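Local structure of multidrug resistance protein (Vibrio cholerae, 1YC9) at residues A121-A124 with A125-L129; L321-G324 with G325-G329. The protein forms a trimeric outer membrane efflux channel, a member of the outer membrane factor family, that could be involved in resistance to puromycin, acriflavine and tetraphenylarsonium. The protein carries 1 engineered substitution. One frame throughout, in Å; residues are numbered along the deposited sequence.

Interaction 1: A121-A124 with A125-L129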
ATOM      1  N   ALA A 121      -2.767 -30.889   3.576  1.00 19.38           N
ATOM      2  CA  ALA A 121      -3.242 -29.716   4.309  1.00 19.36           C
ATOM      3  C   ALA A 121      -2.253 -29.355   5.385  1.00 20.56           C
ATOM      4  O   ALA A 121      -1.904 -28.182   5.559  1.00 19.52           O
ATOM      5  CB  ALA A 121      -4.580 -29.971   4.893  1.00 21.17           C
ATOM      6  N   VAL A 122      -1.745 -30.368   6.074  1.00 19.71           N
ATOM      7  CA  VAL A 122      -0.763 -30.071   7.107  1.00 21.49           C
ATOM      8  C   VAL A 122       0.560 -29.633   6.522  1.00 20.36           C
ATOM      9  O   VAL A 122       1.132 -28.689   7.027  1.00 21.93           O
ATOM     10  CB  VAL A 122      -0.600 -31.242   8.084  1.00 19.98           C
ATOM     11  CG1 VAL A 122       0.468 -30.946   9.114  1.00 23.68           C
ATOM     12  CG2 VAL A 122      -1.909 -31.524   8.682  1.00 21.59           C
ATOM     13  N   VAL A 123       1.007 -30.233   5.427  1.00 20.20           N
ATOM     14  CA  VAL A 123       2.199 -29.751   4.749  1.00 21.24           C
ATOM     15  C   VAL A 123       2.108 -28.296   4.272  1.00 20.72           C
ATOM     16  O   VAL A 123       3.051 -27.525   4.407  1.00 20.91           O
ATOM     17  CB  VAL A 123       2.593 -30.644   3.574  1.00 21.22           C
ATOM     18  CG1 VAL A 123       3.776 -30.057   2.858  1.00 22.54           C
ATOM     19  CG2 VAL A 123       2.950 -32.047   4.109  1.00 23.53           C
ATOM     20  N   ALA A 124       0.934 -27.934   3.785  1.00 19.77           N
ATOM     21  CA  ALA A 124       0.667 -26.574   3.385  1.00 18.99           C
ATOM     22  C   ALA A 124       0.756 -25.644   4.574  1.00 19.04           C
ATOM     23  O   ALA A 124       1.410 -24.627   4.504  1.00 17.71           O
ATOM     24  CB  ALA A 124      -0.712 -26.482   2.724  1.00 18.73           C
ATOM     25  N   ALA A 125       0.170 -26.053   5.695  1.00 17.99           N
ATOM     26  CA  ALA A 125       0.175 -25.205   6.880  1.00 18.94           C
ATOM     27  C   ALA A 125       1.599 -25.055   7.504  1.00 18.81           C
ATOM     28  O   ALA A 125       1.966 -23.984   8.004  1.00 18.34           O
ATOM     29  CB  ALA A 125      -0.773 -25.777   7.912  1.00 21.11           C
ATOM     30  N   THR A 126       2.363 -26.113   7.481  1.00 18.70           N
ATOM     31  CA  THR A 126       3.711 -26.066   8.006  1.00 21.20           C
ATOM     32  C   THR A 126       4.648 -25.293   7.071  1.00 19.80           C
ATOM     33  O   THR A 126       5.616 -24.693   7.521  1.00 18.33           O
ATOM     34  CB  THR A 126       4.273 -27.462   8.250  1.00 21.08           C
ATOM     35  OG1 THR A 126       4.280 -28.214   7.040  1.00 28.07           O
ATOM     36  CG2 THR A 126       3.386 -28.232   9.167  1.00 22.28           C
ATOM     37  N   SER A 127       4.345 -25.323   5.752  1.00 20.21           N
ATOM     38  CA  SER A 127       5.068 -24.540   4.784  1.00 19.22           C
ATOM     39  C   SER A 127       4.773 -23.079   5.011  1.00 19.54           C
ATOM     40  O   SER A 127       5.674 -22.258   4.899  1.00 18.20           O
ATOM     41  CB  SER A 127       4.706 -24.968   3.353  1.00 19.37           C
ATOM     42  OG  SER A 127       5.095 -26.292   3.150  1.00 18.83           O
ATOM     43  N   GLU A 128       3.527 -22.742   5.335  1.00 19.15           N
ATOM     44  CA  GLU A 128       3.188 -21.376   5.703  1.00 18.93           C
ATOM     45  C   GLU A 128       3.888 -20.946   6.955  1.00 18.43           C
ATOM     46  O   GLU A 128       4.334 -19.808   7.097  1.00 16.59           O
ATOM     47  CB  GLU A 128       1.671 -21.164   5.896  1.00 20.28           C
ATOM     48  CG  GLU A 128       0.963 -21.254   4.545  1.00 25.17           C
ATOM     49  CD  GLU A 128       1.167 -20.046   3.619  1.00 30.15           C
ATOM     50  OE1 GLU A 128       1.854 -19.032   4.021  1.00 26.06           O
ATOM     51  OE2 GLU A 128       0.620 -20.131   2.458  1.00 30.45           O
ATOM     52  N   LEU A 129       4.008 -21.872   7.873  1.00 16.86           N
ATOM     53  CA  LEU A 129       4.744 -21.526   9.094  1.00 17.30           C
ATOM     54  C   LEU A 129       6.216 -21.257   8.775  1.00 16.07           C
ATOM     55  O   LEU A 129       6.823 -20.340   9.303  1.00 16.96           O
ATOM     56  CB  LEU A 129       4.583 -22.633  10.129  1.00 16.47           C
ATOM     57  CG  LEU A 129       5.421 -22.464  11.407  1.00 18.02           C
ATOM     58  CD1 LEU A 129       5.085 -21.142  12.081  1.00 19.20           C
ATOM     59  CD2 LEU A 129       5.187 -23.631  12.358  1.00 21.80           C
TER
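Ser127 bonds twice to the carbonyl of Val123, one turn earlier in the same helix. Its backbone N donates to Val123 O at 2.9 Å, and its hydroxyl OG donates to the same Val123 O at 2.7 Å. The two donors reach the oxygen from opposite faces of the carbonyl plane. The hydroxyl can fold back this far because OG lies beside the backbone N, anti to the carbonyl carbon (chi1 -63°). Ser127 is buried, and its hydroxyl is satisfied inside its own helix; the side chain also packs on Trp267 and Glu270 of helix 260-281.

Thr126 points its hydroxyl back too, with OG1 between the backbone N and the carbonyl carbon (chi1 59°). OG1 lies 3.0 Å from Val123 O and 3.2 Å from Val122 O. Val122 O is served in any case by Thr126 N at 2.9 Å. The methyl CG2 of Thr126 meets CG1 of Val122 at 4.0 Å.

Two further backbone bonds join the segments. Ala125 N donates to Ala121 O, and Glu128 N donates to Ala124 O at 3.0 Å. Glu128 OE1 forms a salt bridge with Arg268 NE of helix 260-281. Ala125 packs on Phe62 and Ala66 of helix 47-67. The arrangement is regular alpha-helical i+4 to i hydrogen bonding, with the serine and threonine hydroxyls folded back toward carbonyls of the preceding turn, within the helical barrel of an outer membrane factor.

Interaction 2: L321-G324 with G325-G329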
ATOM      1  N   LEU A 321     -20.202 -37.338  -7.173  1.00 15.67           N
ATOM      2  CA  LEU A 321     -20.307 -37.888  -8.536  1.00 16.54           C
ATOM      3  C   LEU A 321     -20.532 -36.765  -9.534  1.00 17.17           C
ATOM      4  O   LEU A 321     -20.070 -36.824 -10.664  1.00 18.49           O
ATOM      5  CB  LEU A 321     -21.421 -38.929  -8.643  1.00 16.18           C
ATOM      6  CG  LEU A 321     -21.259 -40.230  -7.894  1.00 18.81           C
ATOM      7  CD1 LEU A 321     -22.541 -41.033  -7.963  1.00 20.36           C
ATOM      8  CD2 LEU A 321     -20.046 -40.965  -8.424  1.00 20.98           C
ATOM      9  N   PHE A 322     -21.186 -35.704  -9.113  1.00 15.34           N
ATOM     10  CA  PHE A 322     -21.406 -34.578  -9.985  1.00 16.41           C
ATOM     11  C   PHE A 322     -21.690 -33.373  -9.060  1.00 15.42           C
ATOM     12  O   PHE A 322     -22.648 -33.428  -8.283  1.00 14.43           O
ATOM     13  CB  PHE A 322     -22.594 -34.825 -10.900  1.00 15.85           C
ATOM     14  CG  PHE A 322     -22.869 -33.639 -11.832  1.00 14.27           C
ATOM     15  CD1 PHE A 322     -23.814 -32.697 -11.512  1.00 18.76           C
ATOM     16  CD2 PHE A 322     -22.128 -33.410 -12.948  1.00 15.74           C
ATOM     17  CE1 PHE A 322     -24.043 -31.632 -12.276  1.00 15.17           C
ATOM     18  CE2 PHE A 322     -22.367 -32.308 -13.746  1.00 13.86           C
ATOM     19  CZ  PHE A 322     -23.364 -31.409 -13.399  1.00 16.00           C
ATOM     20  N   THR A 323     -20.921 -32.313  -9.210  1.00 14.73           N
ATOM     21  CA  THR A 323     -21.076 -31.150  -8.361  1.00 16.27           C
ATOM     22  C   THR A 323     -21.306 -29.921  -9.152  1.00 18.01           C
ATOM     23  O   THR A 323     -21.396 -28.847  -8.586  1.00 19.69           O
ATOM     24  CB  THR A 323     -19.858 -30.950  -7.443  1.00 16.90           C
ATOM     25  OG1 THR A 323     -18.723 -30.462  -8.190  1.00 17.08           O
ATOM     26  CG2 THR A 323     -19.508 -32.238  -6.745  1.00 16.87           C
ATOM     27  N   GLY A 324     -21.391 -30.055 -10.488  1.00 16.64           N
ATOM     28  CA  GLY A 324     -21.730 -28.923 -11.318  1.00 15.61           C
ATOM     29  C   GLY A 324     -20.682 -27.844 -11.392  1.00 17.30           C
ATOM     30  O   GLY A 324     -21.027 -26.775 -11.769  1.00 17.92           O
ATOM     31  N   GLY A 325     -19.398 -28.109 -11.086  1.00 16.98           N
ATOM     32  CA  GLY A 325     -18.390 -27.096 -11.155  1.00 17.77           C
ATOM     33  C   GLY A 325     -17.747 -26.752  -9.823  1.00 19.24           C
ATOM     34  O   GLY A 325     -16.785 -25.998  -9.816  1.00 20.59           O
ATOM     35  N   ARG A 326     -18.286 -27.236  -8.712  1.00 18.56           N
ATOM     36  CA  ARG A 326     -17.699 -26.888  -7.414  1.00 20.92           C
ATOM     37  C   ARG A 326     -16.281 -27.477  -7.355  1.00 21.90           C
ATOM     38  O   ARG A 326     -15.315 -26.724  -7.123  1.00 22.77           O
ATOM     39  CB  ARG A 326     -18.572 -27.409  -6.299  1.00 22.36           C
ATOM     40  CG  ARG A 326     -18.059 -27.170  -4.890  1.00 27.05           C
ATOM     41  CD  ARG A 326     -19.139 -27.338  -3.861  1.00 31.25           C
ATOM     42  NE  ARG A 326     -19.830 -28.642  -3.911  1.00 35.24           N
ATOM     43  CZ  ARG A 326     -19.341 -29.816  -3.512  1.00 35.81           C
ATOM     44  NH1 ARG A 326     -18.110 -29.956  -3.033  1.00 42.67           N
ATOM     45  NH2 ARG A 326     -20.111 -30.878  -3.607  1.00 39.19           N
ATOM     46  N   LEU A 327     -16.152 -28.790  -7.542  1.00 20.07           N
ATOM     47  CA  LEU A 327     -14.803 -29.449  -7.415  1.00 19.16           C
ATOM     48  C   LEU A 327     -13.865 -28.951  -8.494  1.00 19.57           C
ATOM     49  O   LEU A 327     -12.653 -28.756  -8.292  1.00 16.60           O
ATOM     50  CB  LEU A 327     -14.905 -30.947  -7.466  1.00 19.77           C
ATOM     51  CG  LEU A 327     -15.657 -31.542  -6.276  1.00 23.85           C
ATOM     52  CD1 LEU A 327     -15.647 -33.025  -6.398  1.00 26.40           C
ATOM     53  CD2 LEU A 327     -15.191 -31.012  -4.899  1.00 29.04           C
ATOM     54  N   GLU A 328     -14.433 -28.759  -9.693  1.00 16.40           N
ATOM     55  CA  GLU A 328     -13.652 -28.408 -10.854  1.00 16.84           C
ATOM     56  C   GLU A 328     -13.119 -26.983 -10.713  1.00 16.65           C
ATOM     57  O   GLU A 328     -11.957 -26.726 -10.968  1.00 15.15           O
ATOM     58  CB  GLU A 328     -14.508 -28.525 -12.150  1.00 16.09           C
ATOM     59  CG  GLU A 328     -14.991 -29.913 -12.426  1.00 18.68           C
ATOM     60  CD  GLU A 328     -16.289 -30.295 -11.743  1.00 15.53           C
ATOM     61  OE1 GLU A 328     -16.844 -29.553 -10.854  1.00 15.88           O
ATOM     62  OE2 GLU A 328     -16.775 -31.366 -12.014  1.00 16.36           O
ATOM     63  N   GLY A 329     -14.016 -26.057 -10.362  1.00 16.84           N
ATOM     64  CA  GLY A 329     -13.671 -24.685 -10.145  1.00 16.81           C
ATOM     65  C   GLY A 329     -12.646 -24.540  -8.991  1.00 17.95           C
ATOM     66  O   GLY A 329     -11.805 -23.654  -9.067  1.00 17.18           O
TER
HETATM   67  O   HOH W   1     -17.969 -32.558  -9.872  1.00 16.67           O
HETATM   68  O   HOH W   2     -19.546 -31.356 -12.473  1.00 18.39           O
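The guanidinium of Arg326 has the methyl of Thr323 over one face. CG2 of Thr323 lies 3.5 Å from Arg326 NH2, and the two side chains cross at about a right angle. NH2 also forms a salt bridge to Asp73 of a second subunit. The ring of Phe322 has Gly324 N over one face, 3.6 Å above the plane and offset toward the rim.

Thr323 carries the contact. Its OG1 accepts from Leu327 N at 3.1 Å, with an almost straight N-H...O angle of 177°. This hydroxyl sits between the backbone N and the carbonyl carbon (chi1 73°), which leaves CG2 facing Arg326 and Leu327. Leu327 CG lies 3.9 Å from Thr323 CG2.

The side chain of Glu328 folds back by a bend at chi2 (86°). Water 1 donates to Glu328 OE2 at 2.7 Å and also bonds Thr323 OG1. Water 2 donates to the same OE2 and accepts a weak bond from Gly324 N. Glu328 OE2 thus links the Thr323 hydroxyl and, weakly, the Gly324 amide to the first helical turn through two waters.

Thr323 to Arg326 form a type I' beta turn, whose two central residues, Gly324 and Gly325, both have positive phi. Gly325 takes the N-cap position. This is the strand-to-helix junction of the outer membrane factor fold, where strand 309-322 of the beta barrel passes into helix 326-391.

Interactions 1 and 2 lie in series along the chain, in separate outer membrane efflux protein regions of the sequence. Their centres are 25 Å apart and their nearest atoms about 14 Å, so they do not touch. Both sit on the same side of the chain's centre; their centres lie about 22 Å and 40 Å from it. Residues 121-129 lie near the start of helix 117-183, which follows strand 98-111. Residues 321-329 hold the later passage from strand 309-322 to helix 326-391. Interaction 1 is held within one subunit. Interaction 2 reaches a second subunit, whose strand pairs with Phe322 and so continues the sheet across the interface.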